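Local coordinates for protein type IV pilus biogenesis factor PilY1 (Pseudomonas aeruginosa, PDB 3HX6) that helps assemble type IV pili, supports twitching motility and adhesion to host cells, and probably regulates pilus retraction through calcium binding and release, at residues R279-A284 against R307-G312; G311-Y316 against G382-L387; N220-L225 against K238-G243. The protein carries 3 engineered substitutions. All blocks are in the same frame, centred on the assembly; numbering follows the deposited sequence.

Interaction 1: R279-A284 against R307-G312; sequences RFDLIA and RVSFGG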
loop_
_atom_site.group_PDB
_atom_site.type_symbol
_atom_site.label_atom_id
_atom_site.label_comp_id
_atom_site.label_asym_id
_atom_site.label_seq_id
_atom_site.Cartn_x
_atom_site.Cartn_y
_atom_site.Cartn_z
ATOM N N ARG A 279 -27.016 -20.356 -6.857
ATOM C CA ARG A 279 -26.493 -19.353 -7.766
ATOM C C ARG A 279 -27.737 -18.698 -8.341
ATOM O O ARG A 279 -28.777 -19.350 -8.513
ATOM C CB ARG A 279 -25.657 -19.925 -8.908
ATOM C CG ARG A 279 -24.843 -18.810 -9.584
ATOM C CD ARG A 279 -24.145 -19.253 -10.861
ATOM N NE ARG A 279 -25.069 -19.357 -11.984
ATOM C CZ ARG A 279 -24.708 -19.745 -13.203
ATOM N NH1 ARG A 279 -23.442 -20.066 -13.450
ATOM N NH2 ARG A 279 -25.604 -19.800 -14.178
ATOM N N PHE A 280 -27.631 -17.408 -8.621
ATOM C CA PHE A 280 -28.733 -16.644 -9.169
ATOM C C PHE A 280 -28.205 -15.931 -10.401
ATOM O O PHE A 280 -27.095 -15.406 -10.385
ATOM C CB PHE A 280 -29.210 -15.607 -8.145
ATOM C CG PHE A 280 -29.646 -16.202 -6.826
ATOM C CD1 PHE A 280 -30.987 -16.463 -6.576
ATOM C CD2 PHE A 280 -28.707 -16.501 -5.835
ATOM C CE1 PHE A 280 -31.398 -17.015 -5.355
ATOM C CE2 PHE A 280 -29.101 -17.055 -4.611
ATOM C CZ PHE A 280 -30.452 -17.313 -4.370
ATOM N N ASP A 281 -28.988 -15.943 -11.474
ATOM C CA ASP A 281 -28.608 -15.269 -12.703
ATOM C C ASP A 281 -29.128 -13.847 -12.577
ATOM O O ASP A 281 -30.336 -13.638 -12.446
ATOM C CB ASP A 281 -29.265 -15.927 -13.919
ATOM C CG ASP A 281 -28.685 -17.299 -14.241
ATOM O OD1 ASP A 281 -29.232 -17.968 -15.146
ATOM O OD2 ASP A 281 -27.693 -17.709 -13.602
ATOM N N LEU A 282 -28.223 -12.875 -12.600
ATOM C CA LEU A 282 -28.631 -11.485 -12.501
ATOM C C LEU A 282 -28.450 -10.824 -13.861
ATOM O O LEU A 282 -27.962 -9.702 -13.961
ATOM C CB LEU A 282 -27.818 -10.750 -11.421
ATOM C CG LEU A 282 -27.879 -11.360 -10.009
ATOM C CD1 LEU A 282 -27.146 -10.449 -9.012
ATOM C CD2 LEU A 282 -29.341 -11.562 -9.582
ATOM N N ILE A 283 -28.837 -11.553 -14.906
ATOM C CA ILE A 283 -28.771 -11.072 -16.288
ATOM C C ILE A 283 -30.091 -11.429 -16.977
ATOM O O ILE A 283 -30.853 -12.256 -16.475
ATOM C CB ILE A 283 -27.610 -11.725 -17.077
ATOM C CG1 ILE A 283 -27.713 -13.247 -16.983
ATOM C CG2 ILE A 283 -26.268 -11.223 -16.551
ATOM C CD1 ILE A 283 -26.716 -13.981 -17.849
ATOM N N ALA A 284 -30.353 -10.811 -18.123
ATOM C CA ALA A 284 -31.590 -11.055 -18.861
ATOM C C ALA A 284 -31.758 -12.492 -19.353
ATOM O O ALA A 284 -30.788 -13.240 -19.473
ATOM C CB ALA A 284 -31.683 -10.096 -20.036
ATOM N N ARG A 307 -33.221 -14.612 -11.982
ATOM C CA ARG A 307 -33.782 -15.909 -11.620
ATOM C C ARG A 307 -32.770 -16.787 -10.898
ATOM O O ARG A 307 -31.563 -16.557 -10.983
ATOM C CB ARG A 307 -34.207 -16.630 -12.901
ATOM C CG ARG A 307 -33.023 -16.807 -13.848
ATOM C CD ARG A 307 -33.392 -17.304 -15.240
ATOM N NE ARG A 307 -32.235 -17.216 -16.137
ATOM C CZ ARG A 307 -31.710 -16.074 -16.587
ATOM N NH1 ARG A 307 -32.236 -14.904 -16.241
ATOM N NH2 ARG A 307 -30.643 -16.095 -17.375
ATOM N N VAL A 308 -33.269 -17.796 -10.188
ATOM C CA VAL A 308 -32.385 -18.727 -9.519
ATOM C C VAL A 308 -31.789 -19.492 -10.695
ATOM O O VAL A 308 -32.508 -19.845 -11.630
ATOM C CB VAL A 308 -33.149 -19.718 -8.619
ATOM C CG1 VAL A 308 -32.154 -20.600 -7.883
ATOM C CG2 VAL A 308 -34.037 -18.969 -7.641
ATOM N N SER A 309 -30.484 -19.731 -10.654
ATOM C CA SER A 309 -29.796 -20.425 -11.732
ATOM C C SER A 309 -30.107 -21.916 -11.771
ATOM O O SER A 309 -30.760 -22.454 -10.882
ATOM C CB SER A 309 -28.277 -20.250 -11.582
ATOM O OG SER A 309 -27.907 -18.881 -11.478
ATOM N N PHE A 310 -29.641 -22.575 -12.827
ATOM C CA PHE A 310 -29.796 -24.015 -12.954
ATOM C C PHE A 310 -31.233 -24.503 -12.809
ATOM O O PHE A 310 -31.468 -25.598 -12.296
ATOM C CB PHE A 310 -28.915 -24.683 -11.896
ATOM C CG PHE A 310 -27.530 -24.088 -11.801
ATOM C CD1 PHE A 310 -26.930 -23.880 -10.566
ATOM C CD2 PHE A 310 -26.827 -23.739 -12.951
ATOM C CE1 PHE A 310 -25.650 -23.331 -10.482
ATOM C CE2 PHE A 310 -25.546 -23.191 -12.874
ATOM C CZ PHE A 310 -24.959 -22.986 -11.644
ATOM N N GLY A 311 -32.185 -23.689 -13.246
ATOM C CA GLY A 311 -33.584 -24.072 -13.164
ATOM C C GLY A 311 -34.127 -24.217 -11.757
ATOM O O GLY A 311 -35.199 -24.791 -11.560
ATOM N N GLY A 312 -33.409 -23.697 -10.769
ATOM C CA GLY A 312 -33.887 -23.819 -9.402
ATOM C C GLY A 312 -33.119 -24.867 -8.617
ATOM O O GLY A 312 -33.393 -25.101 -7.444
HETATM O O HOH W 1 -29.457 -20.556 -15.027
HETATM O O HOH W 2 -28.355 -17.769 -17.733
#
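The R279 guanidinium has the F310 ring over one face, its plane tilted 38° from that of the ring, with R279 CZ 3.6 Å from F310 CE2; S309 OG lies at its edge, in plane, bonded by R279 NE at 2.9 Å, and Y267 adds a cation-pi contact. D281 CB and OD1 lie over one face of the R307 guanidinium, the two planes almost perpendicular (81°), so the salt bridge D281 OD1 to R307 NH2 (3.2 Å) comes from above the plane. I283 O meets the edge, 3.0 Å from R307 NH1, which also serves S305 O. R307 has CG wedged between backbone N and carbonyl carbon (chi1 58°) and its chain extended to NE, where the last torsion turns the guanidinium. D281 OD2 takes R279 NH2 on its syn side at 3.0 Å, completing a salt-bridge network; R279 NH1 reaches D373 and Q375 O. Two waters approach D281 OD1, one accepting from F310 N, the other from R307 NH2. On the opposite sheet face F280 packs beside V308. F280-V308 is a non-hydrogen-bonded antiparallel pair, D281-R307 a hydrogen-bonded one, joining strands three and four of a beta-propeller blade; just past strand 276-281 the I283 side chain lies about 7 Å from the bound calcium ion.

Interaction 2: G311-Y316 against G382-L387; sequences GGQPLY and GSTPRL
G311-Y316 and G382-L387 run nearly alongside, their end-to-end directions 17° apart, with G311 CA 5.0 Å from G382 CA, yet they do not pair as strands. The first is the irregular part of the outermost strand of a beta-propeller blade, where L315 and Y316 both face L277 in a classic beta bulge; the second belongs to the loop between strands 367-373 and 392-405. Q313 spans the gap. Its chain is stretched out, CG anti to the backbone N (chi1 -176°), which carries the amide to the T384 backbone. There Q313 NE2 gives a weak bond to T384 O at 2.9 Å, bent to 128° at the hydrogen, and Q313 OE1 receives a long, weak one from T384 N. The amide thus faces both the N-H and the C=O of T384, but the fit is imperfect, since Q313 OE1 is also close to T384 O. T384 answers with both branches: CG2 rests against Q313 CD at 3.6 Å, while OG1 lies 3.9 Å from L315 CD1. L315 also packs on I371. At the far end L387 CB comes to the edge of the Y316 ring, in its plane, 3.9 Å from Y316 CE2. Between the backbones, L315 O and P385 O share two bridging waters; one accepts from T384 OG1 at 2.7 Å, and the other from L387 N, also at 2.7 Å.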
loop_
_atom_site.group_PDB
_atom_site.type_symbol
_atom_site.label_atom_id
_atom_site.label_comp_id
_atom_site.label_asym_id
_atom_site.label_seq_id
_atom_site.Cartn_x
_atom_site.Cartn_y
_atom_site.Cartn_z
ATOM N N GLY A 311 -32.185 -23.689 -13.246
ATOM C CA GLY A 311 -33.584 -24.072 -13.164
ATOM C C GLY A 311 -34.127 -24.217 -11.757
ATOM O O GLY A 311 -35.199 -24.791 -11.560
ATOM N N GLY A 312 -33.409 -23.697 -10.769
ATOM C CA GLY A 312 -33.887 -23.819 -9.402
ATOM C C GLY A 312 -33.119 -24.867 -8.617
ATOM O O GLY A 312 -33.393 -25.101 -7.444
ATOM N N GLN A 313 -32.164 -25.513 -9.276
ATOM C CA GLN A 313 -31.337 -26.521 -8.630
ATOM C C GLN A 313 -30.130 -25.811 -8.027
ATOM O O GLN A 313 -29.565 -24.908 -8.645
ATOM C CB GLN A 313 -30.836 -27.544 -9.651
ATOM C CG GLN A 313 -30.039 -28.697 -9.039
ATOM C CD GLN A 313 -29.292 -29.505 -10.088
ATOM O OE1 GLN A 313 -29.583 -29.414 -11.287
ATOM N NE2 GLN A 313 -28.327 -30.307 -9.642
ATOM N N PRO A 314 -29.719 -26.202 -6.813
ATOM C CA PRO A 314 -28.557 -25.547 -6.206
ATOM C C PRO A 314 -27.281 -26.085 -6.843
ATOM O O PRO A 314 -27.255 -27.211 -7.349
ATOM C CB PRO A 314 -28.681 -25.926 -4.733
ATOM C CG PRO A 314 -29.289 -27.318 -4.810
ATOM C CD PRO A 314 -30.356 -27.143 -5.872
ATOM N N LEU A 315 -26.226 -25.279 -6.841
ATOM C CA LEU A 315 -24.958 -25.716 -7.411
ATOM C C LEU A 315 -24.476 -26.938 -6.639
ATOM O O LEU A 315 -23.854 -27.843 -7.198
ATOM C CB LEU A 315 -23.903 -24.613 -7.278
ATOM C CG LEU A 315 -22.503 -24.933 -7.808
ATOM C CD1 LEU A 315 -22.505 -24.864 -9.344
ATOM C CD2 LEU A 315 -21.510 -23.929 -7.249
ATOM N N TYR A 316 -24.782 -26.950 -5.346
ATOM C CA TYR A 316 -24.341 -28.017 -4.459
ATOM C C TYR A 316 -25.160 -28.011 -3.162
ATOM O O TYR A 316 -25.753 -26.994 -2.795
ATOM C CB TYR A 316 -22.855 -27.782 -4.143
ATOM C CG TYR A 316 -22.148 -28.917 -3.444
ATOM C CD1 TYR A 316 -21.986 -28.925 -2.056
ATOM C CD2 TYR A 316 -21.658 -30.001 -4.174
ATOM C CE1 TYR A 316 -21.348 -29.997 -1.410
ATOM C CE2 TYR A 316 -21.023 -31.071 -3.541
ATOM C CZ TYR A 316 -20.871 -31.065 -2.168
ATOM O OH TYR A 316 -20.241 -32.131 -1.563
ATOM N N GLY A 382 -29.613 -24.389 -17.785
ATOM C CA GLY A 382 -30.909 -24.823 -17.294
ATOM C C GLY A 382 -30.793 -25.794 -16.139
ATOM O O GLY A 382 -31.762 -26.046 -15.420
ATOM N N SER A 383 -29.599 -26.344 -15.961
ATOM C CA SER A 383 -29.350 -27.284 -14.880
ATOM C C SER A 383 -27.866 -27.289 -14.567
ATOM O O SER A 383 -27.084 -26.550 -15.169
ATOM C CB SER A 383 -29.796 -28.693 -15.283
ATOM O OG SER A 383 -29.131 -29.106 -16.462
ATOM N N THR A 384 -27.482 -28.130 -13.619
ATOM C CA THR A 384 -26.085 -28.232 -13.234
ATOM C C THR A 384 -25.857 -29.624 -12.656
ATOM O O THR A 384 -26.770 -30.234 -12.087
ATOM C CB THR A 384 -25.726 -27.146 -12.188
ATOM O OG1 THR A 384 -24.314 -27.134 -11.967
ATOM C CG2 THR A 384 -26.441 -27.414 -10.873
ATOM N N PRO A 385 -24.636 -30.153 -12.802
ATOM C CA PRO A 385 -24.335 -31.486 -12.278
ATOM C C PRO A 385 -24.668 -31.608 -10.794
ATOM O O PRO A 385 -24.447 -30.674 -10.017
ATOM C CB PRO A 385 -22.840 -31.629 -12.547
ATOM C CG PRO A 385 -22.653 -30.827 -13.817
ATOM C CD PRO A 385 -23.478 -29.591 -13.518
ATOM N N ARG A 386 -25.216 -32.753 -10.402
ATOM C CA ARG A 386 -25.536 -32.975 -9.000
ATOM C C ARG A 386 -24.314 -33.685 -8.435
ATOM O O ARG A 386 -23.994 -34.799 -8.848
ATOM C CB ARG A 386 -26.773 -33.857 -8.856
ATOM C CG ARG A 386 -27.287 -33.925 -7.430
ATOM C CD ARG A 386 -28.315 -35.008 -7.270
ATOM N NE ARG A 386 -28.757 -35.106 -5.885
ATOM C CZ ARG A 386 -29.593 -36.032 -5.432
ATOM N NH1 ARG A 386 -30.084 -36.948 -6.260
ATOM N NH2 ARG A 386 -29.937 -36.042 -4.152
ATOM N N LEU A 387 -23.626 -33.030 -7.505
ATOM C CA LEU A 387 -22.414 -33.587 -6.931
ATOM C C LEU A 387 -22.516 -33.967 -5.469
ATOM O O LEU A 387 -23.377 -33.489 -4.729
ATOM C CB LEU A 387 -21.246 -32.608 -7.094
ATOM C CG LEU A 387 -20.840 -32.131 -8.489
ATOM C CD1 LEU A 387 -20.485 -33.323 -9.356
ATOM C CD2 LEU A 387 -21.963 -31.346 -9.111
HETATM O O HOH W 3 -23.122 -28.394 -9.963
HETATM O O HOH W 4 -24.542 -30.519 -6.947
#

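Interaction 3: N220-L225 against K238-G243; sequences NDKAAL and KLEVTG
Backbone bonds tie A223-L225 to L239-V241 as an antiparallel pair, the short strand segments meeting at 147°. L225 and L239 form a hydrogen-bonded pair: L239 N gives to L225 O at 2.9 Å and L225 N to L239 O at 3.0 Å. A224 and E240 follow as a non-hydrogen-bonded pair. One step further V241 N still bonds A223 O, but the return link goes through a water, which accepts from A223 N at 2.7 Å and donates to V241 O. A CA-H...O contact from A224 CA to L239 O, 3.3 Å, adds to the pairing.

Apolar contacts fall on the face that carries A223, L225, L239 and V241. L225 and L239 run alongside each other in the same direction, with L225 CD2 4.0 Å from L239 CD2; beyond them A223 CB touches V241 CG1 at 3.9 Å. On the other face A224 CB is met by the K238 aliphatic chain, at CG.

Charged contacts occupy the same face as A224. K222, its chain straight to the amine, runs past the E240 carboxylate, its CD packing on it, and its NZ makes only a long salt bridge, 3.6 Å to E240 OE1. K238, its chain folded, turns its NZ to D190 instead.

The two strands are third and fourth in a propeller blade. L225 and L239 pack on F280, and V241 on W278, both of strand 276-281 in the next blade, while A223 and L225 also rest on L251 of strand 251-257.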
loop_
_atom_site.group_PDB
_atom_site.type_symbol
_atom_site.label_atom_id
_atom_site.label_comp_id
_atom_site.label_asym_id
_atom_site.label_seq_id
_atom_site.Cartn_x
_atom_site.Cartn_y
_atom_site.Cartn_z
ATOM N N ASN A 220 -42.050 -17.652 7.182
ATOM C CA ASN A 220 -42.313 -18.971 6.625
ATOM C C ASN A 220 -41.074 -19.836 6.406
ATOM O O ASN A 220 -41.094 -20.768 5.598
ATOM C CB ASN A 220 -43.092 -18.821 5.320
ATOM C CG ASN A 220 -44.473 -18.231 5.540
ATOM O OD1 ASN A 220 -45.322 -18.840 6.193
ATOM N ND2 ASN A 220 -44.698 -17.037 5.012
ATOM N N ASP A 221 -40.007 -19.529 7.138
ATOM C CA ASP A 221 -38.749 -20.270 7.050
ATOM C C ASP A 221 -38.232 -20.499 5.637
ATOM O O ASP A 221 -37.597 -21.519 5.362
ATOM C CB ASP A 221 -38.878 -21.621 7.755
ATOM C CG ASP A 221 -39.014 -21.483 9.255
ATOM O OD1 ASP A 221 -38.123 -20.865 9.882
ATOM O OD2 ASP A 221 -40.011 -21.995 9.806
ATOM N N LYS A 222 -38.494 -19.552 4.743
ATOM C CA LYS A 222 -38.025 -19.680 3.371
ATOM C C LYS A 222 -36.662 -19.028 3.218
ATOM O O LYS A 222 -36.204 -18.299 4.096
ATOM C CB LYS A 222 -39.002 -19.016 2.401
ATOM C CG LYS A 222 -40.374 -19.665 2.359
ATOM C CD LYS A 222 -41.306 -18.874 1.458
ATOM C CE LYS A 222 -42.712 -19.454 1.447
ATOM N NZ LYS A 222 -43.626 -18.638 0.596
ATOM N N ALA A 223 -36.015 -19.312 2.095
ATOM C CA ALA A 223 -34.719 -18.740 1.778
ATOM C C ALA A 223 -34.908 -17.975 0.477
ATOM O O ALA A 223 -35.514 -18.491 -0.458
ATOM C CB ALA A 223 -33.684 -19.841 1.600
ATOM N N ALA A 224 -34.405 -16.744 0.416
ATOM C CA ALA A 224 -34.544 -15.944 -0.796
ATOM C C ALA A 224 -33.491 -14.853 -0.891
ATOM O O ALA A 224 -33.053 -14.313 0.121
ATOM C CB ALA A 224 -35.934 -15.314 -0.850
ATOM N N LEU A 225 -33.073 -14.540 -2.112
ATOM C CA LEU A 225 -32.104 -13.477 -2.315
ATOM C C LEU A 225 -32.931 -12.202 -2.386
ATOM O O LEU A 225 -33.914 -12.133 -3.123
ATOM C CB LEU A 225 -31.339 -13.656 -3.634
ATOM C CG LEU A 225 -30.221 -12.627 -3.865
ATOM C CD1 LEU A 225 -29.061 -12.928 -2.911
ATOM C CD2 LEU A 225 -29.734 -12.675 -5.313
ATOM N N LYS A 238 -37.230 -10.352 -5.321
ATOM C CA LYS A 238 -37.049 -11.346 -4.281
ATOM C C LYS A 238 -36.954 -12.631 -5.078
ATOM O O LYS A 238 -37.889 -13.000 -5.790
ATOM C CB LYS A 238 -38.248 -11.399 -3.333
ATOM C CG LYS A 238 -38.206 -12.583 -2.373
ATOM C CD LYS A 238 -38.767 -12.237 -1.000
ATOM C CE LYS A 238 -40.215 -11.761 -1.055
ATOM N NZ LYS A 238 -41.176 -12.859 -1.274
ATOM N N LEU A 239 -35.806 -13.288 -4.993
ATOM C CA LEU A 239 -35.589 -14.534 -5.706
ATOM C C LEU A 239 -35.676 -15.686 -4.718
ATOM O O LEU A 239 -34.689 -16.049 -4.070
ATOM C CB LEU A 239 -34.217 -14.513 -6.386
ATOM C CG LEU A 239 -34.103 -13.928 -7.796
ATOM C CD1 LEU A 239 -35.203 -12.926 -8.067
ATOM C CD2 LEU A 239 -32.723 -13.303 -7.966
ATOM N N GLU A 240 -36.870 -16.252 -4.601
ATOM C CA GLU A 240 -37.083 -17.349 -3.682
ATOM C C GLU A 240 -36.463 -18.617 -4.220
ATOM O O GLU A 240 -36.432 -18.868 -5.420
ATOM C CB GLU A 240 -38.574 -17.596 -3.424
ATOM C CG GLU A 240 -38.799 -18.496 -2.208
ATOM C CD GLU A 240 -40.244 -18.919 -2.026
ATOM O OE1 GLU A 240 -41.129 -18.037 -1.992
ATOM O OE2 GLU A 240 -40.492 -20.137 -1.913
ATOM N N VAL A 241 -35.971 -19.411 -3.294
ATOM C CA VAL A 241 -35.332 -20.661 -3.597
ATOM C C VAL A 241 -36.191 -21.722 -2.908
ATOM O O VAL A 241 -36.755 -21.452 -1.851
ATOM C CB VAL A 241 -33.897 -20.591 -3.046
ATOM C CG1 VAL A 241 -33.704 -21.573 -1.920
ATOM C CG2 VAL A 241 -32.924 -20.740 -4.170
ATOM N N THR A 242 -36.319 -22.905 -3.506
ATOM C CA THR A 242 -37.144 -23.951 -2.897
ATOM C C THR A 242 -36.406 -24.758 -1.835
ATOM O O THR A 242 -36.762 -24.711 -0.656
ATOM C CB THR A 242 -37.695 -24.933 -3.958
ATOM O OG1 THR A 242 -38.481 -24.212 -4.914
ATOM C CG2 THR A 242 -38.570 -25.995 -3.302
ATOM N N GLY A 243 -35.375 -25.486 -2.249
ATOM C CA GLY A 243 -34.619 -26.296 -1.311
ATOM C C GLY A 243 -35.510 -27.387 -0.745
ATOM O O GLY A 243 -36.460 -27.820 -1.395
HETATM O O HOH W 5 -37.073 -21.384 0.633
#

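In the fold
All three contacts lie in the beta-propeller part of this C-terminal domain, on one side of the chain's centre. Interactions 1 and 3 are buried and equivalent in place, each pairing the third strand with the fourth within its own blade, the two blades being successive; interaction 2 is a surface contact that takes up strand 307-317 where interaction 1 leaves it, sharing G311 and G312. Interaction 1 adds a largely buried salt-bridge network to its strand pairing, interaction 3 relies chiefly on backbone bonds and aliphatic packing with its ion pair at the margin, and interaction 2 on weak amide bonds and waters. F280 and V308 pack against 239-241, joining blade to blade, while F310 touches T384 and L315, linking interactions 1 and 2.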